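Local coordinates for protein benzyl alcohol dehydrogenase (PDB 1F8F) that oxidises benzyl alcohol and probably related aromatic alcohols to aldehydes with NAD as cofactor, as a zinc-containing dehydrogenase with a Rossmann-type nucleotide-binding domain, at residues A[11-14]-A[15-19]; A[208-212]-A[213-217]. All coordinates share one frame; numbering follows the deposited sequence.

Contact 1: residues A[11-14]-A[15-19]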
ATOM      1  N   VAL A  11     -18.129 -42.013  -3.789  1.00 45.89           N
ATOM      2  CA  VAL A  11     -18.263 -41.603  -5.172  1.00 43.48           C
ATOM      3  C   VAL A  11     -19.554 -40.875  -5.495  1.00 44.91           C
ATOM      4  O   VAL A  11     -20.633 -41.249  -5.008  1.00 45.23           O
ATOM      5  CB  VAL A  11     -18.169 -42.882  -6.040  1.00 42.94           C
ATOM      6  CG1 VAL A  11     -18.555 -42.561  -7.483  1.00 42.80           C
ATOM      7  CG2 VAL A  11     -16.808 -43.560  -5.972  1.00 38.33           C
ATOM      8  N   THR A  12     -19.514 -39.825  -6.315  1.00 43.64           N
ATOM      9  CA  THR A  12     -20.705 -39.128  -6.748  1.00 45.64           C
ATOM     10  C   THR A  12     -20.987 -39.559  -8.185  1.00 48.90           C
ATOM     11  O   THR A  12     -20.426 -38.985  -9.106  1.00 47.59           O
ATOM     12  CB  THR A  12     -20.504 -37.615  -6.669  1.00 42.97           C
ATOM     13  OG1 THR A  12     -20.375 -37.153  -5.319  1.00 42.57           O
ATOM     14  CG2 THR A  12     -21.692 -36.899  -7.271  1.00 42.53           C
ATOM     15  N   PRO A  13     -21.819 -40.576  -8.413  1.00 51.88           N
ATOM     16  CA  PRO A  13     -22.051 -41.157  -9.721  1.00 51.32           C
ATOM     17  C   PRO A  13     -22.749 -40.333 -10.758  1.00 51.03           C
ATOM     18  O   PRO A  13     -22.442 -40.642 -11.911  1.00 51.09           O
ATOM     19  CB  PRO A  13     -22.794 -42.472  -9.457  1.00 51.55           C
ATOM     20  CG  PRO A  13     -22.381 -42.780  -8.056  1.00 53.02           C
ATOM     21  CD  PRO A  13     -22.497 -41.407  -7.382  1.00 52.78           C
ATOM     22  N   CYS A  14     -23.624 -39.377 -10.508  1.00 52.13           N
ATOM     23  CA  CYS A  14     -24.236 -38.632 -11.602  1.00 54.26           C
ATOM     24  C   CYS A  14     -24.887 -37.356 -11.097  1.00 55.35           C
ATOM     25  O   CYS A  14     -24.932 -37.098  -9.889  1.00 56.26           O
ATOM     26  CB  CYS A  14     -25.282 -39.450 -12.365  1.00 56.11           C
ATOM     27  SG  CYS A  14     -26.752 -40.006 -11.449  1.00 54.51           S
ATOM     28  N   LYS A  15     -25.385 -36.558 -12.034  1.00 56.56           N
ATOM     29  CA  LYS A  15     -26.025 -35.309 -11.639  1.00 58.09           C
ATOM     30  C   LYS A  15     -26.941 -35.667 -10.475  1.00 59.20           C
ATOM     31  O   LYS A  15     -27.742 -36.596 -10.474  1.00 60.63           O
ATOM     32  CB  LYS A  15     -26.743 -34.614 -12.770  1.00 59.19           C
ATOM     33  CG  LYS A  15     -27.596 -33.412 -12.405  1.00 60.69           C
ATOM     34  CD  LYS A  15     -27.840 -32.483 -13.580  1.00 61.81           C
ATOM     35  CE  LYS A  15     -29.035 -31.578 -13.375  1.00 63.84           C
ATOM     36  NZ  LYS A  15     -29.075 -30.920 -12.046  1.00 64.42           N
ATOM     37  N   GLY A  16     -26.717 -34.984  -9.373  1.00 58.54           N
ATOM     38  CA  GLY A  16     -27.439 -35.102  -8.142  1.00 57.35           C
ATOM     39  C   GLY A  16     -27.445 -36.409  -7.388  1.00 53.28           C
ATOM     40  O   GLY A  16     -28.144 -36.465  -6.386  1.00 54.25           O
ATOM     41  N   ALA A  17     -26.719 -37.426  -7.756  1.00 51.03           N
ATOM     42  CA  ALA A  17     -26.755 -38.696  -7.047  1.00 50.26           C
ATOM     43  C   ALA A  17     -26.222 -38.578  -5.629  1.00 49.14           C
ATOM     44  O   ALA A  17     -25.524 -37.643  -5.266  1.00 48.15           O
ATOM     45  CB  ALA A  17     -25.977 -39.682  -7.901  1.00 49.67           C
ATOM     46  N   ASP A  18     -26.580 -39.508  -4.759  1.00 47.79           N
ATOM     47  CA  ASP A  18     -26.116 -39.561  -3.381  1.00 44.80           C
ATOM     48  C   ASP A  18     -24.698 -40.116  -3.323  1.00 42.10           C
ATOM     49  O   ASP A  18     -24.372 -41.008  -4.111  1.00 41.03           O
ATOM     50  CB  ASP A  18     -26.997 -40.532  -2.611  1.00 44.80           C
ATOM     51  CG  ASP A  18     -28.144 -40.021  -1.780  1.00 45.54           C
ATOM     52  OD1 ASP A  18     -28.559 -38.845  -1.872  1.00 44.32           O
ATOM     53  OD2 ASP A  18     -28.622 -40.873  -0.972  1.00 43.91           O
ATOM     54  N   PHE A  19     -23.891 -39.722  -2.355  1.00 40.94           N
ATOM     55  CA  PHE A  19     -22.583 -40.369  -2.153  1.00 41.29           C
ATOM     56  C   PHE A  19     -22.854 -41.849  -1.802  1.00 42.83           C
ATOM     57  O   PHE A  19     -23.775 -42.183  -1.015  1.00 39.17           O
ATOM     58  CB  PHE A  19     -21.797 -39.697  -1.018  1.00 41.35           C
ATOM     59  CG  PHE A  19     -21.512 -38.228  -1.169  1.00 41.62           C
ATOM     60  CD1 PHE A  19     -20.385 -37.783  -1.871  1.00 39.77           C
ATOM     61  CD2 PHE A  19     -22.386 -37.284  -0.680  1.00 40.84           C
ATOM     62  CE1 PHE A  19     -20.163 -36.434  -2.041  1.00 38.66           C
ATOM     63  CE2 PHE A  19     -22.153 -35.921  -0.873  1.00 40.62           C
ATOM     64  CZ  PHE A  19     -21.052 -35.497  -1.564  1.00 37.42           C
TER
HETATM   65  O   HOH W   1     -22.909 -36.899  -3.940  1.00 44.61           O
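The amide N of Ala17 donates to Cys14 O at 2.8 Å, and this almost straight bond, 175° at the hydrogen, closes a type II beta turn from Cys14 to Ala17. The amide arrives from above the carbonyl plane, 42° out of it, and not on a lone pair. On the flank of the turn the Ala17 methyl points back at the incoming chain: its CB lies 3.6 Å from Cys14 SG and 3.9 Å from Pro13 CD, a small apolar patch. Cys14 SG reaches that methyl because chi1, 63°, places it between its own backbone N and carbonyl carbon. Gly16, with positive phi, takes the third position of the turn, where glycine is favoured. Further along, the side chains of Thr12 and Phe19 lie alongside each other and extend the same way. Thr12 OG1 comes obliquely to the ring, 3.4 Å from Phe19 CE1, and hydrogen-bonds a water at 2.9 Å; the same water donates to Ala17 O and sits over the centre of one ring face, 3.0 Å above its plane. At the base, Phe19 CA directs a CA-H...O contact to Val11 O, where the hairpin of strands 5-11 and 20-26 begins to pair. Phe19 also packs on Ile351 of helix 351-360, while Thr12 touches Leu59 and Leu63. With one direct N-H...O bond closing the turn, the water takes the place of a direct link between the arms nearer the strands.

Contact 2: residues A[208-212]-A[213-217]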
ATOM      1  N   LEU A 208     -15.260 -13.634  13.158  1.00 22.22           N
ATOM      2  CA  LEU A 208     -14.221 -13.948  14.120  1.00 22.14           C
ATOM      3  C   LEU A 208     -12.889 -13.252  13.751  1.00 22.42           C
ATOM      4  O   LEU A 208     -12.209 -12.695  14.613  1.00 23.95           O
ATOM      5  CB  LEU A 208     -13.950 -15.461  14.263  1.00 20.17           C
ATOM      6  CG  LEU A 208     -15.048 -16.326  14.900  1.00 16.70           C
ATOM      7  CD1 LEU A 208     -14.585 -17.769  15.034  1.00 15.20           C
ATOM      8  CD2 LEU A 208     -15.453 -15.801  16.271  1.00 16.94           C
ATOM      9  N   ALA A 209     -12.498 -13.124  12.506  1.00 21.87           N
ATOM     10  CA  ALA A 209     -11.291 -12.445  12.070  1.00 23.25           C
ATOM     11  C   ALA A 209     -11.365 -10.936  12.200  1.00 22.80           C
ATOM     12  O   ALA A 209     -10.330 -10.339  12.471  1.00 21.51           O
ATOM     13  CB  ALA A 209     -10.926 -12.805  10.622  1.00 21.02           C
ATOM     14  N   ALA A 210     -12.529 -10.299  12.045  1.00 23.27           N
ATOM     15  CA  ALA A 210     -12.666  -8.855  12.217  1.00 24.28           C
ATOM     16  C   ALA A 210     -12.524  -8.534  13.722  1.00 24.38           C
ATOM     17  O   ALA A 210     -12.070  -7.459  14.117  1.00 21.81           O
ATOM     18  CB  ALA A 210     -14.046  -8.376  11.793  1.00 22.41           C
ATOM     19  N   LYS A 211     -12.853  -9.525  14.532  1.00 25.86           N
ATOM     20  CA  LYS A 211     -12.694  -9.339  15.971  1.00 27.54           C
ATOM     21  C   LYS A 211     -11.175  -9.232  16.214  1.00 27.81           C
ATOM     22  O   LYS A 211     -10.743  -8.338  16.942  1.00 26.15           O
ATOM     23  CB  LYS A 211     -13.280 -10.319  17.046  1.00 29.58           C
ATOM     24  CG  LYS A 211     -14.727 -10.715  16.852  1.00 32.10           C
ATOM     25  CD  LYS A 211     -15.164 -11.816  17.804  1.00 34.58           C
ATOM     26  CE  LYS A 211     -15.392 -11.313  19.217  1.00 36.17           C
ATOM     27  NZ  LYS A 211     -15.614 -12.440  20.168  1.00 36.64           N
ATOM     28  N   VAL A 212     -10.419 -10.135  15.596  1.00 26.13           N
ATOM     29  CA  VAL A 212      -8.975 -10.146  15.700  1.00 24.91           C
ATOM     30  C   VAL A 212      -8.378  -8.855  15.114  1.00 25.68           C
ATOM     31  O   VAL A 212      -7.494  -8.337  15.809  1.00 20.40           O
ATOM     32  CB  VAL A 212      -8.309 -11.346  14.973  1.00 24.79           C
ATOM     33  CG1 VAL A 212      -6.788 -11.290  14.960  1.00 23.90           C
ATOM     34  CG2 VAL A 212      -8.760 -12.630  15.671  1.00 26.91           C
ATOM     35  N   CYS A 213      -8.908  -8.291  14.033  1.00 21.13           N
ATOM     36  CA  CYS A 213      -8.343  -7.068  13.503  1.00 20.47           C
ATOM     37  C   CYS A 213      -8.619  -5.785  14.289  1.00 23.09           C
ATOM     38  O   CYS A 213      -7.902  -4.767  14.083  1.00 21.39           O
ATOM     39  CB  CYS A 213      -8.616  -6.862  11.988  1.00 21.71           C
ATOM     40  SG  CYS A 213      -8.458  -8.227  10.794  1.00 18.45           S
ATOM     41  N   GLY A 214      -9.487  -5.817  15.316  1.00 23.29           N
ATOM     42  CA  GLY A 214      -9.769  -4.640  16.142  1.00 21.76           C
ATOM     43  C   GLY A 214     -11.042  -3.856  15.861  1.00 22.65           C
ATOM     44  O   GLY A 214     -11.228  -2.718  16.386  1.00 22.09           O
ATOM     45  N   ALA A 215     -11.879  -4.333  14.945  1.00 21.54           N
ATOM     46  CA  ALA A 215     -13.072  -3.535  14.523  1.00 23.51           C
ATOM     47  C   ALA A 215     -13.920  -3.250  15.774  1.00 25.17           C
ATOM     48  O   ALA A 215     -13.969  -4.093  16.689  1.00 21.48           O
ATOM     49  CB  ALA A 215     -13.880  -4.291  13.481  1.00 18.91           C
ATOM     50  N   SER A 216     -14.558  -2.105  15.840  1.00 26.50           N
ATOM     51  CA  SER A 216     -15.382  -1.705  16.988  1.00 26.80           C
ATOM     52  C   SER A 216     -16.866  -2.060  16.770  1.00 27.73           C
ATOM     53  O   SER A 216     -17.649  -2.153  17.709  1.00 27.39           O
ATOM     54  CB  SER A 216     -15.315  -0.198  17.182  1.00 26.36           C
ATOM     55  OG  SER A 216     -14.167   0.299  17.864  1.00 27.36           O
ATOM     56  N   ILE A 217     -17.314  -2.079  15.517  1.00 25.68           N
ATOM     57  CA  ILE A 217     -18.678  -2.428  15.165  1.00 25.61           C
ATOM     58  C   ILE A 217     -18.684  -3.650  14.241  1.00 24.51           C
ATOM     59  O   ILE A 217     -18.101  -3.685  13.140  1.00 23.05           O
ATOM     60  CB  ILE A 217     -19.370  -1.201  14.535  1.00 24.69           C
ATOM     61  CG1 ILE A 217     -19.758  -0.073  15.507  1.00 26.02           C
ATOM     62  CG2 ILE A 217     -20.623  -1.645  13.807  1.00 20.64           C
ATOM     63  CD1 ILE A 217     -20.208   1.207  14.802  1.00 24.69           C
TER
HETATM   64  O   HOH W   2     -12.791  -6.103  18.075  1.00 45.42           O
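Cys213 N, Gly214 N and Ala215 N all turn back to carbonyls of the last helical turn, and these backbone bonds carry most of the contact. Cys213 N gives the last regular helical bond, to Ala209 O at 2.9 Å. Ala210 O then receives Ala215 N at 3.2 Å, the amide approaching the carbonyl oxygen almost head-on, C=O...N 161°, and a weak second bond from Gly214 N. A better-directed bond from Gly214 N goes to Lys211 O, 3.3 Å long, although this amide stands well above the carbonyl plane. The bonds Ala215 N to Ala210 O and Gly214 N to Lys211 O make a Schellman motif ending helix 201-213: Gly214, at phi 100°, is the first residue to leave the helical conformation, with backbone angles that call for glycine, and the chain turns off toward strand 217-222 of the Rossmann-type parallel sheet. A water bridges the exit, donating to Lys211 O and, at 2.7 Å, to Ala215 O. Apolar contact is sparse: Ala210 CB and Ala215 CB meet at 4.4 Å, methyl beside methyl, and Ala210 also packs on Phe194 of strand 193-197. With chi1 at -43°, Cys213 SG lies beside its own backbone N and folds back to 3.3 Å from Ala209 O. Cys213 also touches Ile183 of helix 174-186 and, like Val212, Pro190 of the second subunit. Lys211 NZ hydrogen-bonds Leu234 O, and Ser216 OG hydrogen-bonds Gln334 OE1 of the second subunit.

How the contacts relate
Both contacts show how a chain changes direction at the end of a regular element, but they do so in different settings. Contact 1 is partly buried, with an exposed tip, in the loop between two antiparallel strands; contact 2 is buried, at the C-terminal end of a helix in the NAD-binding domain. They share no element and do not touch: their centres are about 40 Å apart, on opposite sides of the chain's centre. Glycine with positive phi and a bridging water serve in each. Within 11-19 a single direct hydrogen bond joins the two segments, accompanied by a small apolar patch and a hydroxyl beside an aromatic ring, whereas 208-217 relies on several bonds to helix carbonyls. Only the latter meets another subunit.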